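Local coordinates for protein SAM-dependent methyltransferase (Anabaena variabilis ATCC 29413, PDB 3GGD) that probably transfers methyl groups from S-adenosyl-L-methionine to a substrate not yet identified, and binds the by-product S-adenosyl-L-homocysteine, at residues 21-26 with 33-38; 132-137 with 205-210; 151-154 with 158-161. One frame throughout, in Å; residues are numbered along the deposited sequence.

Interaction 1: 21-26 with 33-38; sequences QYWNKT and VLWDAN. With SAH (S-adenosyl-L-homocysteine), chain E; EDO (1,2-ethanediol), chain K.
Tyr22 and Trp35 meet because their first torsions send the rings at each other: Tyr22 swings CG to the far side from its own N (chi1 169°), and Trp35 tucks CG between its own N and carbonyl carbon (chi1 52°). CE2 of Tyr22 lies 3.6 Å from CH2 of Trp35, with the ring planes inclined at 45°. Trp23 brings CZ2 in at the edge of the Trp35 indole, 3.8 Å from CZ2 of Trp35. Val33 sets CG2 3.6 Å from CG2 of Thr26 and CG1 over one face of the Trp35 indole, toward its rim. A water accepts from both Tyr22 OH and Leu34 N. Helix 15-29 and the loop after it line one side of the cofactor pocket of this Rossmann-like methyltransferase, through Trp23 and Trp35. Trp23 NE1 donates to the ribose O3' of S-adenosyl-L-homocysteine at 3.0 Å, and weakly to O2'. The thioether SD sits on the Trp35 face opposite Val33, also toward the rim, 3.3 Å from CE2 of Trp35. An alanine in place of Trp35 would probably open a gap between Tyr22 and the sulfur and leave SD without its aromatic cover. Arg131 NH1 is hydrogen-bonded to the carbonyl O of Trp35.

Interaction 2: 132-137 with 205-210; sequences TGFHHI and ELYFPD. With CO (cobalt (II) ion), chain C; SAH (S-adenosyl-L-homocysteine), chain E.
Phe134 and Tyr207 mark the closest backbone approach of the two segments, yet their CA atoms are still 11.2 Å apart. Segment 132-137 follows strand 127-131 and contains a type I turn from Phe134 to Ile137, closed by Ile137 N to Phe134 O. Segment 205-210 holds the last turn of helix 201-207 (205-207) and the loop after it, from Phe208 on. Side chains alone bridge the distance.

Phe134 reaches across from one side and Phe208 from the other. CE2 of Phe134 lies 3.9 Å from CE2 of Phe208 and sits at the edge of that ring, near its plane. Phe208 CZ in turn lies in the plane of the Phe134 ring, so the two rings meet at their rims. Tyr207 is looser: its ring is inclined by 24° to that of Phe134, but the two are slid so far apart that they barely overlap, with CD2 of Tyr207 4.5 Å from CZ of Phe134. Leu145 and Leu149 of helix 142-153 also pack on Phe134.

Away from the rings the segments serve two sites. His136 NE2 packs 3.6 Å from C5' of S-adenosyl-L-homocysteine; it also gives a weak hydrogen bond to Thr132 O. Asp210 OD2 binds the cobalt ion at 2.0 Å, with His244 as a second protein ligand, and Asp210 OD1 forms a salt bridge with Arg150. Between these two segments only aromatic rings meet, so the join should depend on shape and burial and not on hydrogen-bond direction.

Interaction 3: 151-154 with 158-161; sequences ILLG and AMYL
Leu153 and Met159 pack where the beta-alpha-beta unit of strand 127-131, helix 142-153 and strand 158-164 turns from its helix into its second strand. This is the repeating element of the Rossmann-like methyltransferase fold. The helix ends at Leu153, and Gly154 leaves it with a positive phi of 53°. Leu153 and Ala158 have the closest CA atoms, 6.5 Å apart.

The CB of Leu153 points toward the strand. From there CG stands anti to the carbonyl carbon (chi1 -71°), which carries the two methyls toward the strand, CD2 to the backbone and CD1 to the CB of Met159. CD1 comes within 4.1 Å of CB of Met159. CD2 goes to the backbone as well as to the side chain. It lies 3.9 Å from the amide N of Met159 and 4.0 Å from CB of Met159. Both methyls of the fork thus abut CB of Met159, and the two side chains cross at about a right angle. Ile128 of strand 127-131 touches both side chains.

Met159 is a selenomethionine here. Its chain runs out extended to SE and turns about the CG-SE bond to place CE, and on the way it meets Ile242 of strand 237-244. The strand itself is held on both sides by backbone hydrogen bonds: Ala158 pairs with Ile128, and Met159 with Ile242. Helix and strand share no hydrogen bond in this contact, which is plain apolar packing. The shortest approach is that of the Leu153 methyl CD2 to the carbonyl O of Ala158, at 3.5 Å.

All three contacts are buried, and none has a direct hydrogen bond between its segments. Interaction 1 lies across the centre of the chain from the other two and is mostly aromatic, with a water bridge. Interaction 2 also touches the cofactor, but through the loop 132-137, while its packing rings point the other way. Interaction 3 is aliphatic and about 12 Å, centre to centre, from interaction 2. These two touch: Phe208 CZ is 3.9 Å from Met159 CE, and Phe134 CD2 is 4.2 Å from Leu161 CD1. Helix 142-153 serves both: its body packs against the Phe134 ring of interaction 2, its last residue against strand 158-164.

Interaction 1: 21-26 with 33-38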
loop_
_atom_site.group_PDB
_atom_site.type_symbol
_atom_site.label_atom_id
_atom_site.label_comp_id
_atom_site.label_asym_id
_atom_site.label_seq_id
_atom_site.Cartn_x
_atom_site.Cartn_y
_atom_site.Cartn_z
ATOM N N GLN A 21 -5.691 -10.611 -11.090
ATOM C CA GLN A 21 -7.043 -10.704 -11.674
ATOM C C GLN A 21 -7.770 -9.348 -11.550
ATOM O O GLN A 21 -8.360 -8.836 -12.526
ATOM C CB GLN A 21 -7.843 -11.829 -11.039
ATOM C CG GLN A 21 -9.108 -12.163 -11.866
ATOM C CD GLN A 21 -10.088 -13.130 -11.159
ATOM O OE1 GLN A 21 -10.454 -12.934 -9.968
ATOM N NE2 GLN A 21 -10.511 -14.158 -11.884
ATOM N N TYR A 22 -7.638 -8.717 -10.378
ATOM C CA TYR A 22 -8.242 -7.412 -10.172
ATOM C C TYR A 22 -7.691 -6.351 -11.130
ATOM O O TYR A 22 -8.449 -5.620 -11.769
ATOM C CB TYR A 22 -8.006 -6.923 -8.748
ATOM C CG TYR A 22 -8.377 -5.470 -8.568
ATOM C CD1 TYR A 22 -9.731 -5.075 -8.433
ATOM C CD2 TYR A 22 -7.401 -4.484 -8.568
ATOM C CE1 TYR A 22 -10.090 -3.758 -8.275
ATOM C CE2 TYR A 22 -7.759 -3.134 -8.409
ATOM C CZ TYR A 22 -9.092 -2.779 -8.264
ATOM O OH TYR A 22 -9.429 -1.462 -8.111
ATOM N N TRP A 23 -6.365 -6.278 -11.211
ATOM C CA TRP A 23 -5.718 -5.258 -12.027
ATOM C C TRP A 23 -5.931 -5.512 -13.488
ATOM O O TRP A 23 -6.140 -4.577 -14.253
ATOM C CB TRP A 23 -4.239 -5.141 -11.698
ATOM C CG TRP A 23 -3.940 -4.304 -10.491
ATOM C CD1 TRP A 23 -3.315 -4.712 -9.335
ATOM C CD2 TRP A 23 -4.210 -2.900 -10.318
ATOM N NE1 TRP A 23 -3.175 -3.660 -8.483
ATOM C CE2 TRP A 23 -3.726 -2.537 -9.052
ATOM C CE3 TRP A 23 -4.808 -1.919 -11.123
ATOM C CZ2 TRP A 23 -3.789 -1.233 -8.575
ATOM C CZ3 TRP A 23 -4.908 -0.611 -10.634
ATOM C CH2 TRP A 23 -4.396 -0.278 -9.381
ATOM N N ASN A 24 -5.939 -6.769 -13.896
ATOM C CA ASN A 24 -6.222 -7.032 -15.304
ATOM C C ASN A 24 -7.675 -6.630 -15.680
ATOM O O ASN A 24 -7.936 -6.093 -16.768
ATOM C CB ASN A 24 -5.977 -8.473 -15.680
ATOM C CG ASN A 24 -5.921 -8.662 -17.203
ATOM O OD1 ASN A 24 -6.817 -9.243 -17.781
ATOM N ND2 ASN A 24 -4.904 -8.110 -17.846
ATOM N N LYS A 25 -8.613 -6.894 -14.779
ATOM C CA LYS A 25 -9.988 -6.470 -14.998
ATOM C C LYS A 25 -10.054 -4.951 -15.081
ATOM O O LYS A 25 -10.751 -4.392 -15.940
ATOM C CB LYS A 25 -10.904 -6.967 -13.883
ATOM C CG LYS A 25 -12.286 -6.377 -13.996
ATOM C CD LYS A 25 -13.083 -6.476 -12.779
ATOM C CE LYS A 25 -12.617 -5.601 -11.663
ATOM N NZ LYS A 25 -13.254 -6.274 -10.466
ATOM N N THR A 26 -9.328 -4.281 -14.185
ATOM C CA THR A 26 -9.239 -2.819 -14.187
ATOM C C THR A 26 -8.641 -2.267 -15.480
ATOM O O THR A 26 -9.208 -1.341 -16.084
ATOM C CB THR A 26 -8.481 -2.367 -12.948
ATOM O OG1 THR A 26 -9.169 -2.891 -11.806
ATOM C CG2 THR A 26 -8.357 -0.848 -12.880
ATOM N N VAL A 33 -10.938 2.698 -9.166
ATOM C CA VAL A 33 -9.988 2.094 -8.237
ATOM C C VAL A 33 -10.167 2.810 -6.908
ATOM O O VAL A 33 -9.834 3.985 -6.747
ATOM C CB VAL A 33 -8.541 2.197 -8.788
ATOM C CG1 VAL A 33 -7.519 1.667 -7.774
ATOM C CG2 VAL A 33 -8.443 1.471 -10.157
ATOM N N LEU A 34 -10.720 2.081 -5.958
ATOM C CA LEU A 34 -11.176 2.636 -4.691
ATOM C C LEU A 34 -10.195 3.575 -3.989
ATOM O O LEU A 34 -10.583 4.620 -3.479
ATOM C CB LEU A 34 -11.509 1.467 -3.722
ATOM C CG LEU A 34 -11.874 1.797 -2.276
ATOM C CD1 LEU A 34 -13.235 2.485 -2.258
ATOM C CD2 LEU A 34 -11.859 0.511 -1.401
ATOM N N TRP A 35 -8.932 3.169 -3.927
ATOM C CA TRP A 35 -7.914 3.928 -3.178
ATOM C C TRP A 35 -7.172 4.986 -4.009
ATOM O O TRP A 35 -6.317 5.705 -3.467
ATOM C CB TRP A 35 -6.869 2.973 -2.617
ATOM C CG TRP A 35 -6.337 2.082 -3.687
ATOM C CD1 TRP A 35 -5.341 2.364 -4.582
ATOM C CD2 TRP A 35 -6.822 0.788 -4.014
ATOM N NE1 TRP A 35 -5.175 1.292 -5.453
ATOM C CE2 TRP A 35 -6.077 0.318 -5.119
ATOM C CE3 TRP A 35 -7.820 -0.031 -3.479
ATOM C CZ2 TRP A 35 -6.300 -0.939 -5.690
ATOM C CZ3 TRP A 35 -8.042 -1.273 -4.047
ATOM C CH2 TRP A 35 -7.284 -1.708 -5.142
ATOM N N ASP A 36 -7.521 5.124 -5.280
ATOM C CA ASP A 36 -6.701 5.919 -6.200
ATOM C C ASP A 36 -7.108 7.408 -6.154
ATOM O O ASP A 36 -7.581 7.986 -7.128
ATOM C CB ASP A 36 -6.800 5.310 -7.607
ATOM C CG ASP A 36 -5.748 5.836 -8.574
ATOM O OD1 ASP A 36 -4.677 6.329 -8.122
ATOM O OD2 ASP A 36 -5.976 5.707 -9.797
ATOM N N ALA A 37 -6.944 7.995 -4.977
ATOM C CA ALA A 37 -7.244 9.403 -4.741
ATOM C C ALA A 37 -6.219 10.310 -5.438
ATOM O O ALA A 37 -5.079 9.935 -5.602
ATOM C CB ALA A 37 -7.218 9.701 -3.202
ATOM N N ASN A 38 -6.633 11.512 -5.811
ATOM C CA ASN A 38 -5.701 12.475 -6.356
ATOM C C ASN A 38 -4.575 12.757 -5.345
ATOM O O ASN A 38 -4.788 12.673 -4.135
ATOM C CB ASN A 38 -6.429 13.753 -6.754
ATOM C CG ASN A 38 -7.223 14.343 -5.632
ATOM O OD1 ASN A 38 -8.187 13.731 -5.158
ATOM N ND2 ASN A 38 -6.847 15.548 -5.206
HETATM N N SAH E . 0.152 1.891 -3.086
HETATM C CA SAH E . -0.835 1.962 -4.195
HETATM C CB SAH E . -1.725 0.707 -4.315
HETATM C CG SAH E . -2.547 0.248 -3.097
HETATM S SD SAH E . -3.598 -1.173 -3.448
HETATM C C SAH E . -1.718 3.196 -4.082
HETATM O O SAH E . -2.316 3.638 -5.095
HETATM O OXT SAH E . -1.876 3.752 -2.995
HETATM C "C5'" SAH E . -2.572 -2.497 -2.876
HETATM C "C4'" SAH E . -1.454 -2.874 -3.892
HETATM O "O4'" SAH E . -0.637 -3.937 -3.346
HETATM C "C3'" SAH E . -1.916 -3.405 -5.261
HETATM O "O3'" SAH E . -1.332 -2.701 -6.344
HETATM C "C2'" SAH E . -1.435 -4.851 -5.290
HETATM O "O2'" SAH E . -1.216 -5.420 -6.597
HETATM C "C1'" SAH E . -0.211 -4.795 -4.395
HETATM N N9 SAH E . 0.201 -6.102 -3.869
HETATM C C8 SAH E . -0.648 -7.046 -3.377
HETATM N N7 SAH E . 0.050 -8.111 -2.950
HETATM C C5 SAH E . 1.369 -7.839 -3.188
HETATM C C6 SAH E . 2.612 -8.582 -3.020
HETATM N N6 SAH E . 2.497 -9.828 -2.503
HETATM N N1 SAH E . 3.779 -8.039 -3.398
HETATM C C2 SAH E . 3.810 -6.783 -3.948
HETATM N N3 SAH E . 2.696 -6.077 -4.137
HETATM C C4 SAH E . 1.476 -6.547 -3.812
HETATM C C1 EDO K . -6.571 10.231 -9.284
HETATM O O1 EDO K . -6.045 11.533 -9.497
HETATM C C2 EDO K . -5.544 9.318 -9.910
HETATM O O2 EDO K . -6.118 8.576 -10.992
HETATM O O HOH W 1 -11.837 -0.492 -7.086
#

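Interaction 2: 132-137 with 205-210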
loop_
_atom_site.group_PDB
_atom_site.type_symbol
_atom_site.label_atom_id
_atom_site.label_comp_id
_atom_site.label_asym_id
_atom_site.label_seq_id
_atom_site.Cartn_x
_atom_site.Cartn_y
_atom_site.Cartn_z
ATOM N N THR A 132 -1.007 1.527 1.793
ATOM C CA THR A 132 -1.914 0.406 1.889
ATOM C C THR A 132 -1.375 -0.851 1.238
ATOM O O THR A 132 -2.008 -1.460 0.384
ATOM C CB THR A 132 -3.339 0.764 1.454
ATOM O OG1 THR A 132 -3.345 1.441 0.180
ATOM C CG2 THR A 132 -4.009 1.668 2.560
ATOM N N GLY A 133 -0.184 -1.250 1.658
ATOM C CA GLY A 133 0.400 -2.487 1.159
ATOM C C GLY A 133 0.307 -3.643 2.124
ATOM O O GLY A 133 0.627 -4.764 1.752
ATOM N N PHE A 134 -0.193 -3.421 3.345
ATOM C CA PHE A 134 -0.139 -4.466 4.377
ATOM C C PHE A 134 -1.501 -4.951 4.908
ATOM O O PHE A 134 -1.678 -6.145 5.200
ATOM C CB PHE A 134 0.670 -3.918 5.561
ATOM C CG PHE A 134 1.792 -4.843 6.057
ATOM C CD1 PHE A 134 1.567 -6.160 6.333
ATOM C CD2 PHE A 134 3.045 -4.329 6.325
ATOM C CE1 PHE A 134 2.583 -6.978 6.818
ATOM C CE2 PHE A 134 4.085 -5.147 6.806
ATOM C CZ PHE A 134 3.836 -6.476 7.045
ATOM N N HIS A 135 -2.455 -4.027 5.060
ATOM C CA HIS A 135 -3.688 -4.325 5.804
ATOM C C HIS A 135 -4.502 -5.437 5.136
ATOM O O HIS A 135 -5.141 -6.233 5.823
ATOM C CB HIS A 135 -4.532 -3.070 5.957
ATOM C CG HIS A 135 -5.212 -2.666 4.685
ATOM N ND1 HIS A 135 -6.467 -3.115 4.339
ATOM C CD2 HIS A 135 -4.792 -1.901 3.653
ATOM C CE1 HIS A 135 -6.799 -2.636 3.153
ATOM N NE2 HIS A 135 -5.794 -1.908 2.706
ATOM N N HIS A 136 -4.440 -5.532 3.807
ATOM C CA HIS A 136 -5.199 -6.566 3.091
ATOM C C HIS A 136 -4.491 -7.923 3.041
ATOM O O HIS A 136 -5.092 -8.916 2.588
ATOM C CB HIS A 136 -5.493 -6.102 1.661
ATOM C CG HIS A 136 -4.263 -5.692 0.933
ATOM N ND1 HIS A 136 -3.384 -6.606 0.380
ATOM C CD2 HIS A 136 -3.746 -4.464 0.688
ATOM C CE1 HIS A 136 -2.380 -5.949 -0.173
ATOM N NE2 HIS A 136 -2.573 -4.654 0.012
ATOM N N ILE A 137 -3.225 -7.981 3.461
ATOM C CA ILE A 137 -2.492 -9.244 3.446
ATOM C C ILE A 137 -3.050 -10.192 4.507
ATOM O O ILE A 137 -3.202 -9.817 5.680
ATOM C CB ILE A 137 -0.955 -9.037 3.640
ATOM C CG1 ILE A 137 -0.376 -8.138 2.531
ATOM C CG2 ILE A 137 -0.195 -10.399 3.707
ATOM C CD1 ILE A 137 -0.208 -8.779 1.136
ATOM N N GLU A 205 5.417 -3.818 16.173
ATOM C CA GLU A 205 6.192 -4.591 17.142
ATOM C C GLU A 205 6.266 -6.085 16.806
ATOM O O GLU A 205 7.304 -6.732 17.001
ATOM C CB GLU A 205 5.629 -4.403 18.544
ATOM C CG GLU A 205 6.322 -5.233 19.627
ATOM C CD GLU A 205 7.819 -4.899 19.813
ATOM O OE1 GLU A 205 8.248 -3.773 19.498
ATOM O OE2 GLU A 205 8.569 -5.764 20.321
ATOM N N LEU A 206 5.170 -6.633 16.291
ATOM C CA LEU A 206 5.069 -8.052 15.995
ATOM C C LEU A 206 5.980 -8.402 14.823
ATOM O O LEU A 206 6.752 -9.351 14.922
ATOM C CB LEU A 206 3.613 -8.446 15.677
ATOM C CG LEU A 206 3.289 -9.891 15.295
ATOM C CD1 LEU A 206 3.699 -10.909 16.386
ATOM C CD2 LEU A 206 1.776 -10.058 14.980
ATOM N N TYR A 207 5.880 -7.658 13.719
ATOM C CA TYR A 207 6.639 -7.984 12.515
ATOM C C TYR A 207 8.005 -7.337 12.429
ATOM O O TYR A 207 8.884 -7.851 11.695
ATOM C CB TYR A 207 5.834 -7.680 11.221
ATOM C CG TYR A 207 4.531 -8.442 11.201
ATOM C CD1 TYR A 207 4.522 -9.825 11.178
ATOM C CD2 TYR A 207 3.303 -7.771 11.307
ATOM C CE1 TYR A 207 3.324 -10.542 11.234
ATOM C CE2 TYR A 207 2.088 -8.473 11.364
ATOM C CZ TYR A 207 2.105 -9.846 11.327
ATOM O OH TYR A 207 0.915 -10.526 11.384
ATOM N N PHE A 208 8.194 -6.247 13.174
ATOM C CA PHE A 208 9.429 -5.481 13.142
ATOM C C PHE A 208 9.967 -5.178 14.516
ATOM O O PHE A 208 10.220 -4.035 14.857
ATOM C CB PHE A 208 9.222 -4.163 12.394
ATOM C CG PHE A 208 8.686 -4.332 10.983
ATOM C CD1 PHE A 208 9.514 -4.758 9.952
ATOM C CD2 PHE A 208 7.354 -4.036 10.687
ATOM C CE1 PHE A 208 9.007 -4.926 8.649
ATOM C CE2 PHE A 208 6.852 -4.194 9.397
ATOM C CZ PHE A 208 7.679 -4.639 8.371
ATOM N N PRO A 209 10.183 -6.204 15.313
ATOM C CA PRO A 209 10.663 -5.944 16.665
ATOM C C PRO A 209 12.077 -5.309 16.688
ATOM O O PRO A 209 12.466 -4.712 17.686
ATOM C CB PRO A 209 10.657 -7.335 17.321
ATOM C CG PRO A 209 10.810 -8.253 16.179
ATOM C CD PRO A 209 10.057 -7.631 15.026
ATOM N N ASP A 210 12.831 -5.480 15.601
ATOM C CA ASP A 210 14.167 -4.929 15.455
ATOM C C ASP A 210 14.145 -3.498 14.896
ATOM O O ASP A 210 15.181 -2.954 14.567
ATOM C CB ASP A 210 15.053 -5.838 14.578
ATOM C CG ASP A 210 14.400 -6.286 13.260
ATOM O OD1 ASP A 210 13.150 -6.242 13.109
ATOM O OD2 ASP A 210 15.156 -6.811 12.398
HETATM CO CO CO C . 17.173 -6.745 12.362
HETATM N N SAH E . 0.152 1.891 -3.086
HETATM C CA SAH E . -0.835 1.962 -4.195
HETATM C CB SAH E . -1.725 0.707 -4.315
HETATM C CG SAH E . -2.547 0.248 -3.097
HETATM S SD SAH E . -3.598 -1.173 -3.448
HETATM C C SAH E . -1.718 3.196 -4.082
HETATM O O SAH E . -2.316 3.638 -5.095
HETATM O OXT SAH E . -1.876 3.752 -2.995
HETATM C "C5'" SAH E . -2.572 -2.497 -2.876
HETATM C "C4'" SAH E . -1.454 -2.874 -3.892
HETATM O "O4'" SAH E . -0.637 -3.937 -3.346
HETATM C "C3'" SAH E . -1.916 -3.405 -5.261
HETATM O "O3'" SAH E . -1.332 -2.701 -6.344
HETATM C "C2'" SAH E . -1.435 -4.851 -5.290
HETATM O "O2'" SAH E . -1.216 -5.420 -6.597
HETATM C "C1'" SAH E . -0.211 -4.795 -4.395
HETATM N N9 SAH E . 0.201 -6.102 -3.869
HETATM C C8 SAH E . -0.648 -7.046 -3.377
HETATM N N7 SAH E . 0.050 -8.111 -2.950
HETATM C C5 SAH E . 1.369 -7.839 -3.188
HETATM C C6 SAH E . 2.612 -8.582 -3.020
HETATM N N6 SAH E . 2.497 -9.828 -2.503
HETATM N N1 SAH E . 3.779 -8.039 -3.398
HETATM C C2 SAH E . 3.810 -6.783 -3.948
HETATM N N3 SAH E . 2.696 -6.077 -4.137
HETATM C C4 SAH E . 1.476 -6.547 -3.812
#

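Interaction 3: 151-154 with 158-161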
loop_
_atom_site.group_PDB
_atom_site.type_symbol
_atom_site.label_atom_id
_atom_site.label_comp_id
_atom_site.label_asym_id
_atom_site.label_seq_id
_atom_site.Cartn_x
_atom_site.Cartn_y
_atom_site.Cartn_z
ATOM N N ILE A 151 14.645 -6.847 4.327
ATOM C CA ILE A 151 15.707 -7.058 3.370
ATOM C C ILE A 151 15.939 -5.779 2.528
ATOM O O ILE A 151 17.085 -5.322 2.387
ATOM C CB ILE A 151 15.377 -8.242 2.442
ATOM C CG1 ILE A 151 15.413 -9.573 3.230
ATOM C CG2 ILE A 151 16.358 -8.285 1.254
ATOM C CD1 ILE A 151 14.761 -10.774 2.477
ATOM N N LEU A 152 14.870 -5.170 2.021
ATOM C CA LEU A 152 15.049 -3.978 1.183
ATOM C C LEU A 152 15.646 -2.753 1.922
ATOM O O LEU A 152 16.446 -1.959 1.341
ATOM C CB LEU A 152 13.712 -3.585 0.549
ATOM C CG LEU A 152 13.122 -4.583 -0.459
ATOM C CD1 LEU A 152 11.654 -4.239 -0.824
ATOM C CD2 LEU A 152 14.026 -4.722 -1.743
ATOM N N LEU A 153 15.226 -2.579 3.185
ATOM C CA LEU A 153 15.635 -1.447 3.994
ATOM C C LEU A 153 17.076 -1.524 4.487
ATOM O O LEU A 153 17.774 -0.495 4.603
ATOM C CB LEU A 153 14.718 -1.342 5.217
ATOM C CG LEU A 153 13.281 -0.878 4.909
ATOM C CD1 LEU A 153 12.302 -1.260 6.038
ATOM C CD2 LEU A 153 13.242 0.648 4.576
ATOM N N GLY A 154 17.510 -2.734 4.841
ATOM C CA GLY A 154 18.837 -2.912 5.466
ATOM C C GLY A 154 18.969 -1.991 6.680
ATOM O O GLY A 154 17.993 -1.709 7.365
ATOM N N ALA A 158 14.779 3.916 5.583
ATOM C CA ALA A 158 13.619 4.178 6.439
ATOM C C ALA A 158 12.369 3.924 5.594
ATOM O O ALA A 158 12.394 4.044 4.364
ATOM C CB ALA A 158 13.612 5.630 7.038
HETATM N N MSE A 159 11.282 3.552 6.274
HETATM C CA MSE A 159 10.019 3.253 5.628
HETATM C C MSE A 159 8.922 4.086 6.229
HETATM O O MSE A 159 8.749 4.094 7.449
HETATM C CB MSE A 159 9.613 1.778 5.797
HETATM C CG MSE A 159 8.230 1.524 5.306
HETATM SE SE MSE A 159 7.771 -0.344 5.036
HETATM C CE MSE A 159 8.093 -1.044 6.830
ATOM N N TYR A 160 8.171 4.750 5.356
ATOM C CA TYR A 160 6.912 5.331 5.741
ATOM C C TYR A 160 5.829 4.396 5.209
ATOM O O TYR A 160 5.838 4.044 4.026
ATOM C CB TYR A 160 6.680 6.698 5.091
ATOM C CG TYR A 160 5.253 7.249 5.326
ATOM C CD1 TYR A 160 4.931 7.956 6.479
ATOM C CD2 TYR A 160 4.241 7.065 4.381
ATOM C CE1 TYR A 160 3.651 8.487 6.665
ATOM C CE2 TYR A 160 2.953 7.575 4.566
ATOM C CZ TYR A 160 2.674 8.283 5.714
ATOM O OH TYR A 160 1.428 8.818 5.851
ATOM N N LEU A 161 4.920 3.990 6.085
ATOM C CA LEU A 161 3.741 3.241 5.646
ATOM C C LEU A 161 2.461 3.841 6.252
ATOM O O LEU A 161 2.467 4.396 7.354
ATOM C CB LEU A 161 3.822 1.756 5.971
ATOM C CG LEU A 161 3.660 1.269 7.432
ATOM C CD1 LEU A 161 3.454 -0.310 7.418
ATOM C CD2 LEU A 161 4.832 1.665 8.282
#